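Local coordinates for protein deoxyribodipyrimidine photo-lyase (Oryza sativa Japonica Group, PDB 3UMV) that repairs UV-damaged DNA, using light and one bound FAD to split cyclobutane pyrimidine dimers back into separate pyrimidines, at residues Leu56-Ala59 with Ala60-Ala64; Ile121-Leu124 with Val125-Gly129; Ala343-Trp346 with Ala347-Leu351; Ala464-Lys467 with Arg468-Val472. All coordinates share one frame; numbering follows the deposited sequence.

Contact 1: Leu56-Ala59 with Ala60-Ala64; sequences LLHA and AGLAA
The imidazole of H58 has the side chain of L62 lying over one of its faces: L62 CG sits 4.2 Å from the ring centroid of H58, a CH-pi contact displaced toward the rim of the ring. Both residues belong to helix 54-66, the crossover helix of the beta-alpha-beta unit that runs from strand 40-44 to strand 70-75 in the photolyase alpha/beta domain, and they stand one helical turn apart. H58 has CG anti to its amide nitrogen (chi1 -175°), whereas L62 turns CG away from its carbonyl carbon (chi1 -70°), and the two side chains meet at a slant. The methyl L62 CD1 reaches the CE1 corner of the ring, with H58 CE1 to L62 CD1 at 3.6 Å, while L62 CD2 lies near H58 NE2. A separate ring, that of H164, also meets the imidazole, and V134 of strand 132-135 touches it. With an alanine here the imidazole is gone, and L62 CG and CD1 would probably lose the flat surface they rest on, and H164 its ring partner. On the sheet side of the helix, L56, A59 and A63 pack on strands 40-44 and 70-75. The backbone is regular: four successive i to i+4 bonds join the two segments, among them A60 N to L56 O at 2.9 Å. Beneath the leucine, the H58 carbonyl receives L62 N at 2.9 Å, and L62 CG itself comes within 3.4 Å of H58 O.

Contact 2: Ile121-Leu124 with Val125-Gly129; sequences IPAL and VQRLG. Unlike the reference sequence in segment 125-129: Q126 (reference Arg).
R127 folds back along helix 120-127 over A123 and L124, residues one turn earlier. Its CB lies beside the carbonyl oxygens of both, and CG, set beside the amide nitrogen (chi1 -72°), comes 3.5 Å from A123 O. A bend at chi3 then lays the guanidinium against the backbone, one face on L124 CA, which stands 3.8 Å from its plane. At the tip the two terminal nitrogens part company: R127 NH1 touches the methyl L124 CD1 at 3.5 Å, while R127 NH2 lies near A123 CB at 3.9 Å. NE is salt-bridged to E215, which probably fixes the rotation of the group. L124 also meets L128 one turn on, its CG 3.7 Å from L128 CD1. The helix finishes in a Schellman motif, with G129, at positive phi, as the C-prime residue and a weak bond from G129 N to Q126 O. Around it, P122 and Q126 touch helix 141-157, whereas I121 and L124 face the sheet, so this short helix packs across strands 111-114, outermost in the sheet, and 70-75.

Contact 3: Ala343-Trp346 with Ala347-Leu351; sequences AWEW and ARKTL
W346 places CG between its amide nitrogen and carbonyl carbon (chi1 75°), folding the indole back over the next residue; A347 CB then sits 3.9 Å from the centroid of the six-membered ring of W346, over its face, as a CH-pi contact. R348 uses another bend, at chi3 (-84°), to turn its guanidinium toward the start of the helix. There R348 NE donates to A343 O at 2.9 Å, with the acceptor in the guanidinium plane although the donor stands above the plane of the carbonyl. One guanidinium face rests on E345 CA, with R348 NH2 3.3 Å from that carbon. E345 and K349, one turn apart, cross at a slant, E345 CG 3.7 Å from K349 CD; their charged ends are joined by a water that donates to E345 OE1 at 2.6 Å and accepts from K349 NZ at 2.8 Å. W344 occupies the N-cap position, and its carbonyl receives R348 N at 3.0 Å. The arginine bond thus ties the helix to the residue ahead of its cap. Helix 345-353 is covered by loops here: W344 meets Y183 edge-to-face and touches M181 and L444, W346 packs on Y183 and I458, and T350 OG1 is hydrogen-bonded to K457 N.

Contact 4: Ala464-Lys467 with Arg468-Val472; sequences AGCK and RKFDV
R468 reaches back across the last turn of helix 463-469, laying one face of its guanidinium over G465 CA and A464 O; R468 NH2 comes 3.3 Å from G465 CA. The bend at chi3 (-54°) folds the chain onto this backbone surface, and glycine has no CB to meet the cation. The R468 amide makes a weak bond to A464 O, consistent with the weak bonding of this last turn. K469 follows: its CG passes 3.2 Å from G465 O, a carbonyl buried without a polar partner, and its amide donates to C466 O at 3.0 Å from above the carbonyl plane. F470 leaves the helix, yet its amide still reaches C466 O, 3.1 Å away and nearly in line with C=O, so that one oxygen takes two amides. With CG between its amide nitrogen and carbonyl carbon (chi1 63°), the phenyl folds beneath the turn: C466 O lies over one face, F470 CE2 meets C466 CB at 3.9 Å, and C466 SG stands obliquely to the ring, 5.4 Å from its centroid. Replacing F470 with an alanine would probably open a gap beside C466 CB and strip F394 and M395 of helix 393-405 of their aromatic neighbour. D471 caps the next helix through OD1, bonded to A474 N. V472 then turns back, its CG2 3.7 Å from K467 CA and also near C466 CB. The segment links two helices: a weakly bonded last turn of helix 463-469, an inverse gamma turn centred on D471, and an N-capped start of helix 472-489.

In the fold
The four contacts are separate local turns that never touch one another. Contacts 1 and 2 lie in the alpha/beta domain, both on helices flanking the same sheet, their centres 18 Å and their nearest atoms about 11 Å apart. Contacts 3 and 4, with centres 29 Å apart, lie in what is probably the helical FAD-binding region, as in other photolyases; the centres of contacts 1 and 4 are 52 Å apart, on opposite sides of the chain's centre. In contact 4 the C466 side chain is about 13 Å from FAD and about 9 Å from that of W378, a predicted electron-transfer tryptophan. In contact 3 the W344 side chain is about 7 Å from that of L326, which probably contacts FAD. In contact 2, the side chain of R127 is about 4 Å from a bound urea.

Contact 1: Leu56-Ala59 with Ala60-Ala64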
loop_
_atom_site.group_PDB
_atom_site.type_symbol
_atom_site.label_atom_id
_atom_site.label_comp_id
_atom_site.label_asym_id
_atom_site.label_seq_id
_atom_site.Cartn_x
_atom_site.Cartn_y
_atom_site.Cartn_z
ATOM N N LEU A 56 -0.281 -15.481 -8.081
ATOM C CA LEU A 56 -0.005 -16.860 -7.711
ATOM C C LEU A 56 -0.908 -17.839 -8.494
ATOM O O LEU A 56 -0.438 -18.853 -9.008
ATOM C CB LEU A 56 -0.180 -17.050 -6.200
ATOM C CG LEU A 56 -0.009 -18.490 -5.712
ATOM C CD1 LEU A 56 1.379 -18.991 -6.078
ATOM C CD2 LEU A 56 -0.258 -18.594 -4.204
ATOM N N LEU A 57 -2.197 -17.517 -8.591
ATOM C CA LEU A 57 -3.156 -18.327 -9.353
ATOM C C LEU A 57 -2.716 -18.472 -10.807
ATOM O O LEU A 57 -2.782 -19.560 -11.380
ATOM C CB LEU A 57 -4.558 -17.710 -9.285
ATOM C CG LEU A 57 -5.312 -17.914 -7.970
ATOM C CD1 LEU A 57 -6.513 -16.981 -7.870
ATOM C CD2 LEU A 57 -5.747 -19.360 -7.852
ATOM N N HIS A 58 -2.264 -17.373 -11.402
ATOM C CA HIS A 58 -1.771 -17.405 -12.771
ATOM C C HIS A 58 -0.553 -18.320 -12.902
ATOM O O HIS A 58 -0.481 -19.143 -13.811
ATOM C CB HIS A 58 -1.434 -15.998 -13.262
ATOM C CG HIS A 58 -1.026 -15.956 -14.701
ATOM N ND1 HIS A 58 0.203 -15.488 -15.118
ATOM C CD2 HIS A 58 -1.679 -16.349 -15.819
ATOM C CE1 HIS A 58 0.284 -15.583 -16.434
ATOM N NE2 HIS A 58 -0.844 -16.101 -16.883
ATOM N N ALA A 59 0.398 -18.184 -11.982
ATOM C CA ALA A 59 1.586 -19.031 -11.998
ATOM C C ALA A 59 1.185 -20.505 -11.895
ATOM O O ALA A 59 1.637 -21.322 -12.678
ATOM C CB ALA A 59 2.562 -18.636 -10.880
ATOM N N ALA A 60 0.333 -20.825 -10.923
ATOM C CA ALA A 60 -0.130 -22.195 -10.710
ATOM C C ALA A 60 -0.840 -22.710 -11.946
ATOM O O ALA A 60 -0.688 -23.867 -12.310
ATOM C CB ALA A 60 -1.070 -22.276 -9.505
ATOM N N GLY A 61 -1.625 -21.852 -12.588
ATOM C CA GLY A 61 -2.327 -22.262 -13.795
ATOM C C GLY A 61 -1.373 -22.568 -14.936
ATOM O O GLY A 61 -1.626 -23.469 -15.738
ATOM N N LEU A 62 -0.278 -21.819 -15.021
ATOM C CA LEU A 62 0.725 -22.056 -16.056
ATOM C C LEU A 62 1.449 -23.357 -15.759
ATOM O O LEU A 62 1.700 -24.165 -16.663
ATOM C CB LEU A 62 1.736 -20.901 -16.117
ATOM C CG LEU A 62 1.254 -19.550 -16.651
ATOM C CD1 LEU A 62 2.393 -18.530 -16.662
ATOM C CD2 LEU A 62 0.635 -19.680 -18.034
ATOM N N ALA A 63 1.774 -23.556 -14.483
ATOM C CA ALA A 63 2.431 -24.773 -14.013
ATOM C C ALA A 63 1.580 -26.009 -14.293
ATOM O O ALA A 63 2.047 -26.959 -14.920
ATOM C CB ALA A 63 2.726 -24.664 -12.521
ATOM N N ALA A 64 0.328 -25.988 -13.837
ATOM C CA ALA A 64 -0.588 -27.115 -14.022
ATOM C C ALA A 64 -0.762 -27.501 -15.487
ATOM O O ALA A 64 -0.790 -28.684 -15.822
ATOM C CB ALA A 64 -1.952 -26.818 -13.390
#

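Contact 2: Ile121-Leu124 with Val125-Gly129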
loop_
_atom_site.group_PDB
_atom_site.type_symbol
_atom_site.label_atom_id
_atom_site.label_comp_id
_atom_site.label_asym_id
_atom_site.label_seq_id
_atom_site.Cartn_x
_atom_site.Cartn_y
_atom_site.Cartn_z
ATOM N N ILE A 121 16.699 -13.078 -7.993
ATOM C CA ILE A 121 15.521 -13.627 -8.670
ATOM C C ILE A 121 15.910 -14.226 -10.028
ATOM O O ILE A 121 15.641 -15.403 -10.296
ATOM C CB ILE A 121 14.416 -12.554 -8.822
ATOM C CG1 ILE A 121 13.902 -12.129 -7.443
ATOM C CG2 ILE A 121 13.269 -13.043 -9.716
ATOM C CD1 ILE A 121 13.185 -13.235 -6.682
ATOM N N PRO A 122 16.560 -13.433 -10.890
ATOM C CA PRO A 122 16.982 -14.036 -12.157
ATOM C C PRO A 122 17.999 -15.159 -11.956
ATOM O O PRO A 122 18.011 -16.136 -12.718
ATOM C CB PRO A 122 17.607 -12.860 -12.920
ATOM C CG PRO A 122 17.849 -11.804 -11.912
ATOM C CD PRO A 122 16.773 -11.976 -10.879
ATOM N N ALA A 123 18.849 -15.022 -10.945
ATOM C CA ALA A 123 19.805 -16.074 -10.640
ATOM C C ALA A 123 19.075 -17.389 -10.378
ATOM O O ALA A 123 19.459 -18.432 -10.908
ATOM C CB ALA A 123 20.666 -15.689 -9.448
ATOM N N LEU A 124 18.025 -17.336 -9.558
ATOM C CA LEU A 124 17.254 -18.535 -9.242
ATOM C C LEU A 124 16.574 -19.099 -10.486
ATOM O O LEU A 124 16.630 -20.299 -10.749
ATOM C CB LEU A 124 16.213 -18.256 -8.157
ATOM C CG LEU A 124 15.261 -19.426 -7.906
ATOM C CD1 LEU A 124 15.961 -20.511 -7.116
ATOM C CD2 LEU A 124 14.016 -18.967 -7.160
ATOM N N VAL A 125 15.940 -18.222 -11.255
ATOM C CA VAL A 125 15.227 -18.633 -12.454
ATOM C C VAL A 125 16.141 -19.441 -13.379
ATOM O O VAL A 125 15.714 -20.435 -13.984
ATOM C CB VAL A 125 14.623 -17.406 -13.194
ATOM C CG1 VAL A 125 14.255 -17.763 -14.627
ATOM C CG2 VAL A 125 13.414 -16.866 -12.437
ATOM N N GLN A 126 17.408 -19.038 -13.464
ATOM C CA GLN A 126 18.367 -19.732 -14.328
ATOM C C GLN A 126 18.865 -21.060 -13.755
ATOM O O GLN A 126 19.030 -22.022 -14.502
ATOM C CB GLN A 126 19.539 -18.814 -14.693
ATOM C CG GLN A 126 19.133 -17.711 -15.651
ATOM C CD GLN A 126 20.242 -16.720 -15.919
ATOM O OE1 GLN A 126 20.245 -15.619 -15.367
ATOM N NE2 GLN A 126 21.179 -17.093 -16.784
ATOM N N ARG A 127 19.090 -21.119 -12.442
ATOM C CA ARG A 127 19.512 -22.368 -11.800
ATOM C C ARG A 127 18.438 -23.446 -11.978
ATOM O O ARG A 127 18.747 -24.615 -12.214
ATOM C CB ARG A 127 19.778 -22.171 -10.304
ATOM C CG ARG A 127 21.039 -21.397 -9.967
ATOM C CD ARG A 127 21.456 -21.629 -8.509
ATOM N NE ARG A 127 20.422 -21.232 -7.553
ATOM C CZ ARG A 127 20.257 -19.989 -7.116
ATOM N NH1 ARG A 127 19.298 -19.702 -6.240
ATOM N NH2 ARG A 127 21.049 -19.026 -7.564
ATOM N N LEU A 128 17.177 -23.039 -11.861
ATOM C CA LEU A 128 16.052 -23.965 -11.912
ATOM C C LEU A 128 15.691 -24.342 -13.336
ATOM O O LEU A 128 14.907 -25.264 -13.560
ATOM C CB LEU A 128 14.819 -23.323 -11.269
ATOM C CG LEU A 128 14.812 -22.997 -9.790
ATOM C CD1 LEU A 128 13.480 -22.315 -9.417
ATOM C CD2 LEU A 128 15.048 -24.244 -8.962
ATOM N N GLY A 129 16.236 -23.608 -14.300
ATOM C CA GLY A 129 15.801 -23.745 -15.674
ATOM C C GLY A 129 14.319 -23.445 -15.812
ATOM O O GLY A 129 13.590 -24.199 -16.453
#

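Contact 3: Ala343-Trp346 with Ala347-Leu351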
loop_
_atom_site.group_PDB
_atom_site.type_symbol
_atom_site.label_atom_id
_atom_site.label_comp_id
_atom_site.label_asym_id
_atom_site.label_seq_id
_atom_site.Cartn_x
_atom_site.Cartn_y
_atom_site.Cartn_z
ATOM N N ALA A 343 1.591 17.454 -9.973
ATOM C CA ALA A 343 0.256 18.042 -9.786
ATOM C C ALA A 343 -0.326 18.612 -11.089
ATOM O O ALA A 343 0.385 18.827 -12.069
ATOM C CB ALA A 343 0.258 19.116 -8.682
ATOM N N TRP A 344 -1.634 18.853 -11.091
ATOM C CA TRP A 344 -2.303 19.424 -12.257
ATOM C C TRP A 344 -1.904 20.893 -12.450
ATOM O O TRP A 344 -1.549 21.565 -11.485
ATOM C CB TRP A 344 -3.823 19.273 -12.124
ATOM C CG TRP A 344 -4.432 18.233 -13.045
ATOM C CD1 TRP A 344 -5.199 18.471 -14.150
ATOM C CD2 TRP A 344 -4.334 16.805 -12.929
ATOM N NE1 TRP A 344 -5.577 17.284 -14.728
ATOM C CE2 TRP A 344 -5.060 16.249 -13.997
ATOM C CE3 TRP A 344 -3.713 15.948 -12.020
ATOM C CZ2 TRP A 344 -5.179 14.870 -14.185
ATOM C CZ3 TRP A 344 -3.821 14.580 -12.212
ATOM C CH2 TRP A 344 -4.549 14.054 -13.284
ATOM N N GLU A 345 -1.970 21.395 -13.683
ATOM C CA GLU A 345 -1.514 22.764 -13.970
ATOM C C GLU A 345 -2.204 23.850 -13.131
ATOM O O GLU A 345 -1.554 24.798 -12.686
ATOM C CB GLU A 345 -1.635 23.082 -15.468
ATOM C CG GLU A 345 -0.900 24.334 -15.869
ATOM C CD GLU A 345 -1.078 24.676 -17.336
ATOM O OE1 GLU A 345 -0.348 25.559 -17.831
ATOM O OE2 GLU A 345 -1.949 24.071 -17.992
ATOM N N TRP A 346 -3.503 23.709 -12.879
ATOM C CA TRP A 346 -4.214 24.731 -12.121
ATOM C C TRP A 346 -3.605 24.855 -10.730
ATOM O O TRP A 346 -3.493 25.949 -10.194
ATOM C CB TRP A 346 -5.706 24.412 -12.016
ATOM C CG TRP A 346 -6.045 23.305 -11.048
ATOM C CD1 TRP A 346 -6.184 21.983 -11.339
ATOM C CD2 TRP A 346 -6.297 23.435 -9.637
ATOM N NE1 TRP A 346 -6.500 21.276 -10.200
ATOM C CE2 TRP A 346 -6.570 22.143 -9.144
ATOM C CE3 TRP A 346 -6.305 24.515 -8.745
ATOM C CZ2 TRP A 346 -6.859 21.899 -7.809
ATOM C CZ3 TRP A 346 -6.591 24.272 -7.409
ATOM C CH2 TRP A 346 -6.862 22.965 -6.957
ATOM N N ALA A 347 -3.237 23.712 -10.157
ATOM C CA ALA A 347 -2.726 23.654 -8.789
ATOM C C ALA A 347 -1.296 24.172 -8.736
ATOM O O ALA A 347 -0.910 24.918 -7.826
ATOM C CB ALA A 347 -2.804 22.248 -8.254
ATOM N N ARG A 348 -0.490 23.774 -9.714
ATOM C CA ARG A 348 0.867 24.305 -9.778
ATOM C C ARG A 348 0.858 25.817 -9.868
ATOM O O ARG A 348 1.595 26.488 -9.149
ATOM C CB ARG A 348 1.645 23.688 -10.943
ATOM C CG ARG A 348 1.917 22.200 -10.736
ATOM C CD ARG A 348 2.690 21.542 -11.875
ATOM N NE ARG A 348 1.858 21.114 -13.003
ATOM C CZ ARG A 348 1.898 21.667 -14.214
ATOM N NH1 ARG A 348 2.701 22.698 -14.450
ATOM N NH2 ARG A 348 1.129 21.197 -15.194
ATOM N N LYS A 349 0.006 26.354 -10.732
ATOM C CA LYS A 349 -0.035 27.801 -10.946
ATOM C C LYS A 349 -0.508 28.559 -9.705
ATOM O O LYS A 349 0.044 29.602 -9.348
ATOM C CB LYS A 349 -0.895 28.136 -12.158
ATOM C CG LYS A 349 -0.232 27.726 -13.466
ATOM C CD LYS A 349 -1.182 27.811 -14.645
ATOM C CE LYS A 349 -1.402 29.233 -15.089
ATOM N NZ LYS A 349 -2.345 29.344 -16.250
ATOM N N THR A 350 -1.527 28.037 -9.036
ATOM C CA THR A 350 -2.035 28.742 -7.869
ATOM C C THR A 350 -1.012 28.726 -6.734
ATOM O O THR A 350 -0.853 29.706 -6.025
ATOM C CB THR A 350 -3.409 28.211 -7.392
ATOM O OG1 THR A 350 -3.999 29.174 -6.511
ATOM C CG2 THR A 350 -3.259 26.907 -6.648
ATOM N N LEU A 351 -0.306 27.607 -6.573
ATOM C CA LEU A 351 0.743 27.536 -5.570
ATOM C C LEU A 351 1.895 28.489 -5.912
ATOM O O LEU A 351 2.429 29.160 -5.022
ATOM C CB LEU A 351 1.220 26.094 -5.395
ATOM C CG LEU A 351 0.272 25.224 -4.559
ATOM C CD1 LEU A 351 0.671 23.756 -4.630
ATOM C CD2 LEU A 351 0.260 25.706 -3.109
HETATM O O HOH W 1 -1.303 27.943 -18.458
#

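Contact 4: Ala464-Lys467 with Arg468-Val472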
loop_
_atom_site.group_PDB
_atom_site.type_symbol
_atom_site.label_atom_id
_atom_site.label_comp_id
_atom_site.label_asym_id
_atom_site.label_seq_id
_atom_site.Cartn_x
_atom_site.Cartn_y
_atom_site.Cartn_z
ATOM N N ALA A 464 -10.449 25.768 13.779
ATOM C CA ALA A 464 -11.848 26.120 14.014
ATOM C C ALA A 464 -12.798 25.201 13.250
ATOM O O ALA A 464 -13.868 24.850 13.743
ATOM C CB ALA A 464 -12.104 27.580 13.656
ATOM N N GLY A 465 -12.402 24.814 12.042
ATOM C CA GLY A 465 -13.217 23.938 11.219
ATOM C C GLY A 465 -13.336 22.560 11.829
ATOM O O GLY A 465 -14.384 21.913 11.741
ATOM N N CYS A 466 -12.256 22.104 12.454
ATOM C CA CYS A 466 -12.269 20.815 13.133
ATOM C C CYS A 466 -13.129 20.857 14.385
ATOM O O CYS A 466 -13.861 19.908 14.662
ATOM C CB CYS A 466 -10.853 20.374 13.486
ATOM S SG CYS A 466 -9.855 19.981 12.025
ATOM N N LYS A 467 -13.045 21.956 15.135
ATOM C CA LYS A 467 -13.798 22.084 16.386
ATOM C C LYS A 467 -15.297 21.953 16.156
ATOM O O LYS A 467 -16.018 21.401 16.993
ATOM C CB LYS A 467 -13.493 23.413 17.086
ATOM C CG LYS A 467 -12.649 23.272 18.344
ATOM C CD LYS A 467 -12.809 24.488 19.253
ATOM C CE LYS A 467 -12.025 24.330 20.554
ATOM N NZ LYS A 467 -12.457 23.143 21.350
ATOM N N ARG A 468 -15.767 22.463 15.022
ATOM C CA ARG A 468 -17.183 22.387 14.691
ATOM C C ARG A 468 -17.626 20.947 14.458
ATOM O O ARG A 468 -18.758 20.581 14.776
ATOM C CB ARG A 468 -17.496 23.230 13.453
ATOM C CG ARG A 468 -17.316 24.723 13.650
ATOM C CD ARG A 468 -17.835 25.491 12.443
ATOM N NE ARG A 468 -17.228 25.029 11.197
ATOM C CZ ARG A 468 -16.221 25.641 10.581
ATOM N NH1 ARG A 468 -15.705 26.753 11.092
ATOM N NH2 ARG A 468 -15.731 25.146 9.450
ATOM N N LYS A 469 -16.725 20.130 13.913
ATOM C CA LYS A 469 -17.089 18.792 13.458
ATOM C C LYS A 469 -16.995 17.719 14.542
ATOM O O LYS A 469 -17.812 16.802 14.576
ATOM C CB LYS A 469 -16.241 18.392 12.242
ATOM C CG LYS A 469 -16.263 19.413 11.107
ATOM C CD LYS A 469 -15.506 18.928 9.875
ATOM C CE LYS A 469 -16.296 17.861 9.126
ATOM N NZ LYS A 469 -15.556 17.317 7.950
ATOM N N PHE A 470 -16.000 17.826 15.422
ATOM C CA PHE A 470 -15.801 16.821 16.465
ATOM C C PHE A 470 -15.116 17.393 17.699
ATOM O O PHE A 470 -14.613 18.518 17.674
ATOM C CB PHE A 470 -15.004 15.623 15.934
ATOM C CG PHE A 470 -13.593 15.965 15.495
ATOM C CD1 PHE A 470 -12.530 15.820 16.370
ATOM C CD2 PHE A 470 -13.337 16.417 14.211
ATOM C CE1 PHE A 470 -11.225 16.137 15.966
ATOM C CE2 PHE A 470 -12.041 16.724 13.802
ATOM C CZ PHE A 470 -10.989 16.583 14.682
ATOM N N ASP A 471 -15.086 16.595 18.763
ATOM C CA ASP A 471 -14.506 17.004 20.044
ATOM C C ASP A 471 -12.979 16.969 19.974
ATOM O O ASP A 471 -12.360 15.958 20.315
ATOM C CB ASP A 471 -15.018 16.065 21.150
ATOM C CG ASP A 471 -14.658 16.530 22.559
ATOM O OD1 ASP A 471 -13.785 17.404 22.731
ATOM O OD2 ASP A 471 -15.255 15.992 23.514
ATOM N N VAL A 472 -12.386 18.078 19.523
ATOM C CA VAL A 472 -10.933 18.228 19.389
ATOM C C VAL A 472 -10.165 17.927 20.682
ATOM O O VAL A 472 -9.109 17.301 20.646
ATOM C CB VAL A 472 -10.565 19.656 18.917
ATOM C CG1 VAL A 472 -9.057 19.866 18.974
ATOM C CG2 VAL A 472 -11.080 19.896 17.508
#